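Local coordinates for Mlr6093 protein (Mesorhizobium loti, PDB 2QJ8) that probably acts as a zinc-dependent hydrolase of the aspartoacylase and succinylglutamate desuccinylase family, probably cleaving amide or ester bonds, at residues S306-I311 and A324-P329; C149-I154 and K175-L180. One frame throughout, in Å; residues are numbered along the deposited sequence. Where two conformers were deposited one is given.

Interaction 1: S306-I311 and A324-P329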
loop_
_atom_site.group_PDB
_atom_site.type_symbol
_atom_site.label_atom_id
_atom_site.label_comp_id
_atom_site.label_asym_id
_atom_site.label_seq_id
_atom_site.Cartn_x
_atom_site.Cartn_y
_atom_site.Cartn_z
ATOM N N SER A 306 -22.357 -5.334 11.802
ATOM C CA SER A 306 -21.520 -6.151 10.952
ATOM C C SER A 306 -20.055 -6.056 11.354
ATOM O O SER A 306 -19.710 -5.299 12.276
ATOM C CB SER A 306 -21.714 -5.685 9.498
ATOM O OG SER A 306 -21.746 -4.264 9.444
ATOM N N THR A 307 -19.217 -6.871 10.693
ATOM C CA THR A 307 -17.767 -6.878 10.892
ATOM C C THR A 307 -17.110 -6.228 9.706
ATOM O O THR A 307 -17.581 -6.367 8.588
ATOM C CB THR A 307 -17.222 -8.324 11.078
ATOM O OG1 THR A 307 -17.848 -8.901 12.232
ATOM C CG2 THR A 307 -15.725 -8.346 11.300
ATOM N N VAL A 308 -16.035 -5.496 9.941
ATOM C CA VAL A 308 -15.266 -4.898 8.845
ATOM C C VAL A 308 -14.396 -5.967 8.209
ATOM O O VAL A 308 -13.476 -6.470 8.834
ATOM C CB VAL A 308 -14.380 -3.716 9.269
ATOM C CG1 VAL A 308 -13.599 -3.184 8.038
ATOM C CG2 VAL A 308 -15.233 -2.599 9.915
ATOM N N PHE A 309 -14.713 -6.312 6.968
ATOM C CA PHE A 309 -13.954 -7.300 6.234
ATOM C C PHE A 309 -12.851 -6.590 5.485
ATOM O O PHE A 309 -11.734 -7.044 5.508
ATOM C CB PHE A 309 -14.836 -8.102 5.275
ATOM C CG PHE A 309 -14.039 -8.902 4.269
ATOM C CD1 PHE A 309 -13.447 -10.094 4.642
ATOM C CD2 PHE A 309 -13.841 -8.433 2.963
ATOM C CE1 PHE A 309 -12.713 -10.821 3.741
ATOM C CE2 PHE A 309 -13.071 -9.158 2.061
ATOM C CZ PHE A 309 -12.518 -10.362 2.458
ATOM N N ALA A 310 -13.184 -5.480 4.811
ATOM C CA ALA A 310 -12.214 -4.715 4.063
ATOM C C ALA A 310 -12.555 -3.238 4.136
ATOM O O ALA A 310 -13.730 -2.876 4.217
ATOM C CB ALA A 310 -12.177 -5.194 2.594
ATOM N N ILE A 311 -11.526 -2.394 4.112
ATOM C CA ILE A 311 -11.703 -0.940 4.165
ATOM C C ILE A 311 -10.533 -0.267 3.449
ATOM O O ILE A 311 -9.403 -0.736 3.554
ATOM C CB ILE A 311 -11.883 -0.427 5.618
ATOM C CG1 ILE A 311 -12.360 1.051 5.594
ATOM C CG2 ILE A 311 -10.605 -0.669 6.461
ATOM C CD1 ILE A 311 -12.808 1.586 6.878
ATOM N N ALA A 324 -15.704 0.495 1.749
ATOM C CA ALA A 324 -15.654 -0.485 2.816
ATOM C C ALA A 324 -16.533 -1.689 2.468
ATOM O O ALA A 324 -17.553 -1.538 1.775
ATOM C CB ALA A 324 -16.092 0.170 4.173
ATOM N N ILE A 325 -16.096 -2.875 2.899
ATOM C CA ILE A 325 -16.870 -4.101 2.732
ATOM C C ILE A 325 -17.104 -4.665 4.119
ATOM O O ILE A 325 -16.161 -5.050 4.816
ATOM C CB ILE A 325 -16.190 -5.134 1.853
ATOM C CG1 ILE A 325 -15.949 -4.536 0.464
ATOM C CG2 ILE A 325 -17.079 -6.379 1.733
ATOM C CD1 ILE A 325 -15.159 -5.406 -0.389
ATOM N N LEU A 326 -18.368 -4.668 4.515
ATOM C CA LEU A 326 -18.804 -5.159 5.806
ATOM C C LEU A 326 -19.366 -6.558 5.540
ATOM O O LEU A 326 -19.706 -6.891 4.407
ATOM C CB LEU A 326 -19.840 -4.206 6.420
ATOM C CG LEU A 326 -19.356 -2.948 7.161
ATOM C CD1 LEU A 326 -18.063 -2.349 6.662
ATOM C CD2 LEU A 326 -20.459 -1.879 7.249
ATOM N N ALA A 327 -19.373 -7.392 6.565
ATOM C CA ALA A 327 -19.881 -8.752 6.456
ATOM C C ALA A 327 -20.598 -9.135 7.732
ATOM O O ALA A 327 -20.319 -8.593 8.813
ATOM C CB ALA A 327 -18.743 -9.715 6.167
ATOM N N ARG A 328 -21.519 -10.076 7.600
ATOM C CA ARG A 328 -22.293 -10.558 8.718
ATOM C C ARG A 328 -22.184 -12.044 8.821
ATOM O O ARG A 328 -22.066 -12.698 7.810
ATOM C CB ARG A 328 -23.744 -10.212 8.501
ATOM C CG ARG A 328 -23.980 -8.747 8.344
ATOM C CD ARG A 328 -25.443 -8.513 8.162
ATOM N NE ARG A 328 -25.692 -7.562 7.101
ATOM C CZ ARG A 328 -26.900 -7.250 6.629
ATOM N NH1 ARG A 328 -28.014 -7.793 7.147
ATOM N NH2 ARG A 328 -26.996 -6.354 5.642
ATOM N N PRO A 329 -22.293 -12.592 10.045
ATOM C CA PRO A 329 -22.185 -14.048 10.169
ATOM C C PRO A 329 -23.333 -14.788 9.463
ATOM O O PRO A 329 -24.465 -14.309 9.461
ATOM C CB PRO A 329 -22.250 -14.272 11.676
ATOM C CG PRO A 329 -22.971 -13.109 12.185
ATOM C CD PRO A 329 -22.580 -11.963 11.342
#

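Interaction 2: C149-I154 and K175-L180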
loop_
_atom_site.group_PDB
_atom_site.type_symbol
_atom_site.label_atom_id
_atom_site.label_comp_id
_atom_site.label_asym_id
_atom_site.label_seq_id
_atom_site.Cartn_x
_atom_site.Cartn_y
_atom_site.Cartn_z
ATOM N N CYS A 149 -7.675 -5.809 4.029
ATOM C CA CYS A 149 -8.726 -6.794 4.145
ATOM C C CYS A 149 -8.260 -7.926 5.040
ATOM O O CYS A 149 -7.056 -8.109 5.259
ATOM C CB CYS A 149 -9.204 -7.300 2.784
ATOM S SG CYS A 149 -8.083 -8.378 1.901
ATOM N N ALA A 150 -9.227 -8.672 5.560
ATOM C CA ALA A 150 -8.956 -9.808 6.425
ATOM C C ALA A 150 -8.215 -10.909 5.655
ATOM O O ALA A 150 -8.473 -11.067 4.465
ATOM C CB ALA A 150 -10.273 -10.369 6.944
ATOM N N PRO A 151 -7.284 -11.650 6.313
ATOM C CA PRO A 151 -6.689 -12.826 5.637
ATOM C C PRO A 151 -7.829 -13.822 5.513
ATOM O O PRO A 151 -8.422 -14.219 6.513
ATOM C CB PRO A 151 -5.595 -13.300 6.595
ATOM C CG PRO A 151 -5.392 -12.157 7.557
ATOM C CD PRO A 151 -6.736 -11.487 7.668
ATOM N N SER A 152 -8.144 -14.185 4.275
ATOM C CA SER A 152 -9.387 -14.885 3.988
ATOM C C SER A 152 -9.438 -15.583 2.649
ATOM O O SER A 152 -8.496 -15.539 1.888
ATOM C CB SER A 152 -10.509 -13.801 3.970
ATOM O OG SER A 152 -10.241 -12.774 3.027
ATOM N N ILE A 153 -10.543 -16.292 2.438
ATOM C CA ILE A 153 -10.930 -16.836 1.170
ATOM C C ILE A 153 -12.314 -16.263 0.910
ATOM O O ILE A 153 -13.138 -16.281 1.818
ATOM C CB ILE A 153 -10.997 -18.374 1.197
ATOM C CG1 ILE A 153 -9.574 -18.955 1.177
ATOM C CG2 ILE A 153 -11.762 -18.887 0.016
ATOM C CD1 ILE A 153 -9.496 -20.372 1.557
ATOM N N ILE A 154 -12.538 -15.723 -0.292
ATOM C CA ILE A 154 -13.848 -15.227 -0.718
ATOM C C ILE A 154 -14.410 -16.284 -1.657
ATOM O O ILE A 154 -13.770 -16.620 -2.654
ATOM C CB ILE A 154 -13.800 -13.876 -1.486
ATOM C CG1 ILE A 154 -13.203 -12.771 -0.612
ATOM C CG2 ILE A 154 -15.225 -13.460 -1.992
ATOM C CD1 ILE A 154 -13.085 -11.446 -1.331
ATOM N N LYS A 175 -8.573 -22.738 7.510
ATOM C CA LYS A 175 -8.639 -22.133 8.821
ATOM C C LYS A 175 -8.135 -20.678 8.869
ATOM O O LYS A 175 -7.487 -20.275 9.820
ATOM C CB LYS A 175 -7.939 -23.012 9.868
ATOM C CG LYS A 175 -8.309 -24.476 9.784
ATOM C CD LYS A 175 -7.921 -25.239 11.041
ATOM C CE LYS A 175 -8.069 -26.754 10.857
ATOM N NZ LYS A 175 -9.301 -27.183 10.098
ATOM N N LEU A 176 -8.401 -19.901 7.818
ATOM C CA LEU A 176 -8.071 -18.485 7.819
ATOM C C LEU A 176 -9.093 -17.743 8.717
ATOM O O LEU A 176 -10.169 -18.299 9.039
ATOM C CB LEU A 176 -8.113 -17.918 6.396
ATOM C CG LEU A 176 -6.993 -18.373 5.479
ATOM C CD1 LEU A 176 -7.334 -18.050 3.990
ATOM C CD2 LEU A 176 -5.641 -17.770 5.891
ATOM N N PRO A 177 -8.743 -16.529 9.195
ATOM C CA PRO A 177 -9.653 -15.704 10.001
ATOM C C PRO A 177 -11.090 -15.584 9.493
ATOM O O PRO A 177 -12.017 -15.672 10.298
ATOM C CB PRO A 177 -8.965 -14.343 9.986
ATOM C CG PRO A 177 -7.553 -14.683 9.991
ATOM C CD PRO A 177 -7.401 -15.911 9.135
ATOM N N VAL A 178 -11.261 -15.433 8.178
ATOM C CA VAL A 178 -12.572 -15.304 7.551
ATOM C C VAL A 178 -12.738 -16.110 6.274
ATOM O O VAL A 178 -11.849 -16.113 5.424
ATOM C CB VAL A 178 -12.815 -13.822 7.134
ATOM C CG1 VAL A 178 -14.150 -13.653 6.369
ATOM C CG2 VAL A 178 -12.740 -12.888 8.364
ATOM N N THR A 179 -13.862 -16.804 6.129
ATOM C CA THR A 179 -14.239 -17.333 4.814
ATOM C C THR A 179 -15.438 -16.452 4.461
ATOM O O THR A 179 -16.400 -16.423 5.205
ATOM C CB THR A 179 -14.587 -18.848 4.786
ATOM O OG1 THR A 179 -13.451 -19.602 5.221
ATOM C CG2 THR A 179 -14.979 -19.280 3.346
ATOM N N LEU A 180 -15.385 -15.725 3.347
ATOM C CA LEU A 180 -16.471 -14.805 3.019
ATOM C C LEU A 180 -17.323 -15.257 1.855
ATOM O O LEU A 180 -16.797 -15.411 0.761
ATOM C CB LEU A 180 -15.912 -13.413 2.699
ATOM C CG LEU A 180 -16.906 -12.261 2.438
ATOM C CD1 LEU A 180 -17.788 -11.903 3.639
ATOM C CD2 LEU A 180 -16.143 -11.047 1.959
#

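Interaction 1: S306-I311 and A324-P329
F309 N and A310 N both reach the carbonyl oxygen of I325, making a classic beta bulge between two antiparallel strands. The F309 N to I325 O bond is 2.9 Å long and bent at the hydrogen (144°). From A310 N the bond to the same oxygen is 3.0 Å and arrives on a lone pair in the carbonyl plane. I325 N answers with a nearly straight bond to A310 O (2.7 Å). Before the bulge, T307 and A327 exchange two backbone bonds, T307 N to A327 O being almost linear at 178°.

At the bulge the F309 ring lies beside the I325 side chain, both pointing the same way, with F309 CD2 4.0 Å from I325 CG2. At the strand's start, S306 OG rests against the leucine branch, 3.5 Å from L326 CD2; its chi1 of 42° sets it between the backbone N and carbonyl carbon, and its hydrogen bond goes to S304 O. Farther out, R328 NE forms a salt bridge with D258 of strand 250-261, the neighbouring strand.

Chemically, one oxygen taking two N-H groups keeps the backbone of a buried, largely apolar strand pair bonded through the break in register.

Interaction 2: C149-I154 and K175-L180
The P177 side chain crosses that of P151 at about a right angle, P177 CG lying 4.0 Å from P151 CD. The two prolines sit at the entrance to a parallel strand pair, the ends of a beta-alpha-beta unit in which helix 161-172 links strand 152-155 to strand 178-182, within the catalytic domain of the family. P177 also leans on the P151 carbonyl, its CD 3.3 Å from P151 O, and I219 of helix 218-230 touches both rings. An alanine in place of P177 would probably open a gap beside P151 and leave the turn into the strand freer to move, because the ring carbons CG and CD that meet P151 would be gone.

Next to P177 in the chain, L176 crosses I153 at about a right angle. With CG anti to the carbonyl carbon (chi1 -71°), the L176 side chain sets out toward I153, and its CD1 lies 3.7 Å from I153 CG1 and also rests against the backbone carbonyl of S152. F174 adds to the apolar surroundings of I153.

The strands then run nearly parallel, their short axes 8° apart. L180 N gives a short bond to I153 O (2.8 Å), nearly along the C=O axis, while I153 N makes a longer one to V178 O (3.3 Å). S152, V178, I154 and L180 share one face, and A150 CB meets V178 CG2 just ahead of the first bridge; I153 and T179 point to the other face.

S152 OG donates to A150 O at 2.8 Å, from 46° above the carbonyl plane, tying the turn before the strand back on itself.

In the fold
Coming from the N terminus, the chain first meets interaction 2, where 149-154 and 175-180 close a loop that contains helix 161-172. It then runs through strand 201-208, helix 218-230 and strand 250-261 before interaction 1 closes a shorter loop, made of strand and turn without helix, near the C terminus. The two loops follow in series, neither nested nor crossed. Their centres are 11 Å apart and the segments touch directly: F309 O probably takes a hydrogen bond from A150 N, while the F309 ring packs on S152 and L180, and A327 packs on L180. The C-terminal strands are thereby joined to the 152-155 and 178-182 strand pair.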